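Local structure of transcriptional regulator (Aquifex aeolicus, 2EH3) at residues A131-L134 with S135-L139. The protein probably binds DNA through an N-terminal helix-turn-helix domain and regulates transcription as a TetR/AcrR-family factor. Sequence-based numbering, arbitrary orientation.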
ATOM      1  N   ALA A 131       8.643  20.466  -5.948  1.00  9.42           N
ATOM      2  CA  ALA A 131       8.689  19.706  -4.676  1.00 10.81           C
ATOM      3  C   ALA A 131       7.443  18.887  -4.342  1.00 11.65           C
ATOM      4  O   ALA A 131       7.523  17.719  -3.922  1.00 11.81           O
ATOM      5  CB  ALA A 131       9.028  20.679  -3.513  1.00  9.77           C
ATOM      6  N   GLU A 132       6.282  19.492  -4.526  1.00 11.39           N
ATOM      7  CA  GLU A 132       5.038  18.828  -4.263  1.00 11.47           C
ATOM      8  C   GLU A 132       4.865  17.585  -5.142  1.00 13.17           C
ATOM      9  O   GLU A 132       4.509  16.513  -4.638  1.00 16.70           O
ATOM     10  CB  GLU A 132       3.902  19.820  -4.487  1.00  9.54           C
ATOM     11  CG  GLU A 132       3.911  20.931  -3.401  1.00 10.59           C
ATOM     12  CD  GLU A 132       4.752  22.192  -3.722  1.00  9.88           C
ATOM     13  OE1 GLU A 132       5.623  22.205  -4.595  1.00  9.40           O
ATOM     14  OE2 GLU A 132       4.527  23.199  -3.017  1.00  7.66           O
ATOM     15  N   ILE A 133       5.164  17.716  -6.429  1.00 10.49           N
ATOM     16  CA  ILE A 133       5.051  16.618  -7.393  1.00 10.38           C
ATOM     17  C   ILE A 133       6.073  15.523  -7.089  1.00  9.41           C
ATOM     18  O   ILE A 133       5.750  14.328  -7.051  1.00  9.88           O
ATOM     19  CB  ILE A 133       5.317  17.136  -8.854  1.00 12.62           C
ATOM     20  CG1 ILE A 133       4.349  18.271  -9.194  1.00 14.72           C
ATOM     21  CG2 ILE A 133       5.200  15.983  -9.850  1.00 17.44           C
ATOM     22  CD1 ILE A 133       4.668  19.018 -10.473  1.00 17.07           C
ATOM     23  N   LEU A 134       7.307  15.945  -6.873  1.00  9.84           N
ATOM     24  CA  LEU A 134       8.383  14.998  -6.605  1.00  9.53           C
ATOM     25  C   LEU A 134       8.130  14.210  -5.341  1.00  9.23           C
ATOM     26  O   LEU A 134       8.465  13.018  -5.267  1.00 10.04           O
ATOM     27  CB  LEU A 134       9.707  15.747  -6.456  1.00 10.35           C
ATOM     28  CG  LEU A 134      10.346  16.281  -7.734  1.00 11.57           C
ATOM     29  CD1 LEU A 134      11.456  17.315  -7.387  1.00 13.69           C
ATOM     30  CD2 LEU A 134      10.901  15.092  -8.523  1.00 12.17           C
ATOM     31  N   SER A 135       7.531  14.839  -4.333  1.00 10.42           N
ATOM     32  CA  SER A 135       7.304  14.105  -3.095  1.00  9.67           C
ATOM     33  C   SER A 135       6.338  12.944  -3.324  1.00 11.60           C
ATOM     34  O   SER A 135       6.554  11.871  -2.762  1.00 13.30           O
ATOM     35  CB  SER A 135       6.768  15.024  -1.982  1.00 11.89           C
ATOM     36  OG  SER A 135       5.427  15.431  -2.236  1.00 14.86           O
ATOM     37  N   GLU A 136       5.299  13.154  -4.145  1.00 11.62           N
ATOM     38  CA  GLU A 136       4.310  12.136  -4.465  1.00 11.68           C
ATOM     39  C   GLU A 136       4.962  11.004  -5.249  1.00 11.29           C
ATOM     40  O   GLU A 136       4.780   9.804  -4.938  1.00 10.64           O
ATOM     41  CB  GLU A 136       3.194  12.721  -5.328  1.00 15.27           C
ATOM     42  CG  GLU A 136       2.438  13.898  -4.704  1.00 17.36           C
ATOM     43  CD  GLU A 136       1.306  13.481  -3.794  1.00 19.25           C
ATOM     44  OE1 GLU A 136       1.169  12.263  -3.500  1.00 20.27           O
ATOM     45  OE2 GLU A 136       0.568  14.384  -3.358  1.00 17.52           O
ATOM     46  N   ILE A 137       5.711  11.385  -6.277  1.00 10.35           N
ATOM     47  CA  ILE A 137       6.389  10.398  -7.113  1.00  9.45           C
ATOM     48  C   ILE A 137       7.372   9.545  -6.311  1.00  8.87           C
ATOM     49  O   ILE A 137       7.349   8.307  -6.358  1.00  9.91           O
ATOM     50  CB  ILE A 137       7.205  11.070  -8.225  1.00  9.80           C
ATOM     51  CG1 ILE A 137       6.274  11.792  -9.223  1.00 11.06           C
ATOM     52  CG2 ILE A 137       8.044  10.006  -8.938  1.00 11.04           C
ATOM     53  CD1 ILE A 137       7.012  12.741 -10.175  1.00 10.89           C
ATOM     54  N   ILE A 138       8.250  10.217  -5.586  1.00 10.35           N
ATOM     55  CA  ILE A 138       9.285   9.508  -4.857  1.00 10.74           C
ATOM     56  C   ILE A 138       8.758   8.687  -3.702  1.00 11.36           C
ATOM     57  O   ILE A 138       9.194   7.546  -3.512  1.00 11.86           O
ATOM     58  CB  ILE A 138      10.370  10.498  -4.428  1.00 11.61           C
ATOM     59  CG1 ILE A 138      11.025  11.055  -5.700  1.00 13.39           C
ATOM     60  CG2 ILE A 138      11.424   9.799  -3.560  1.00 12.03           C
ATOM     61  CD1 ILE A 138      11.991  12.209  -5.453  1.00 14.70           C
ATOM     62  N   LEU A 139       7.813   9.211  -2.930  1.00  9.94           N
ATOM     63  CA  LEU A 139       7.263   8.390  -1.856  1.00 10.69           C
ATOM     64  C   LEU A 139       6.526   7.194  -2.449  1.00 10.40           C
ATOM     65  O   LEU A 139       6.588   6.096  -1.905  1.00 10.01           O
ATOM     66  CB  LEU A 139       6.300   9.189  -0.973  1.00 15.04           C
ATOM     67  CG  LEU A 139       6.952  10.170  -0.003  1.00 18.73           C
ATOM     68  CD1 LEU A 139       5.864  10.802   0.879  1.00 21.20           C
ATOM     69  CD2 LEU A 139       7.954   9.451   0.873  1.00 22.53           C
TER
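Ile133 and Ile137, one helical turn apart, run alongside each other in the same direction, the CG2 methyl of Ile133 resting 3.7 Å from CD1 at the tip of Ile137. In Ile137 CG1 is anti to the carbonyl carbon (chi1 -66°), which lays the longer branch back along the helix until CD1 meets that methyl. Isoleucine suits both places because branching at CB lets Ile133 offer its CG2 methyl while the longer branch of Ile137 reaches back to it; both pack on Gly167 of the second subunit, where the missing side chain probably leaves room for them. Leu134 and Ile138 repeat the spacing on an adjoining face more loosely, with CB of Leu134 4.3 Å from CD1 of Ile138, and both turn inward against helix 157-171 and Phe172.

Beneath these pairs runs the regular backbone bonding: Ile137 N reaches Ile133 O at 3.0 Å in a nearly straight bond (171° at the hydrogen), and Ile138 N reaches Leu134 O at 2.8 Å. Glu136 N reaches Glu132 O only weakly, at 3.5 Å, and the Ser135 hydroxyl lies beside that same carbonyl. With chi1 at 71°, Ser135 OG sits between its own N and carbonyl carbon, 2.8 Å from Glu132 O, and is hydrogen-bonded to OE1 of Glu120. A short hydroxyl side chain suits this buried place, tying the turn to helix 105-126. Glu136 bends at chi2 and carries its carboxylate away from the turn, where OE2 forms a salt bridge with Lys163 NZ and a hydrogen bond with Tyr149 OH, both of the second subunit, partners that would probably stabilise a buried negative charge.

Here the first turns of helix 131-152 divide their faces between the subunit core and the partner chain; helices 131-152 and 157-171 of each subunit come together, consistent with the four-helix-bundle dimer interface usual in TetR-family proteins.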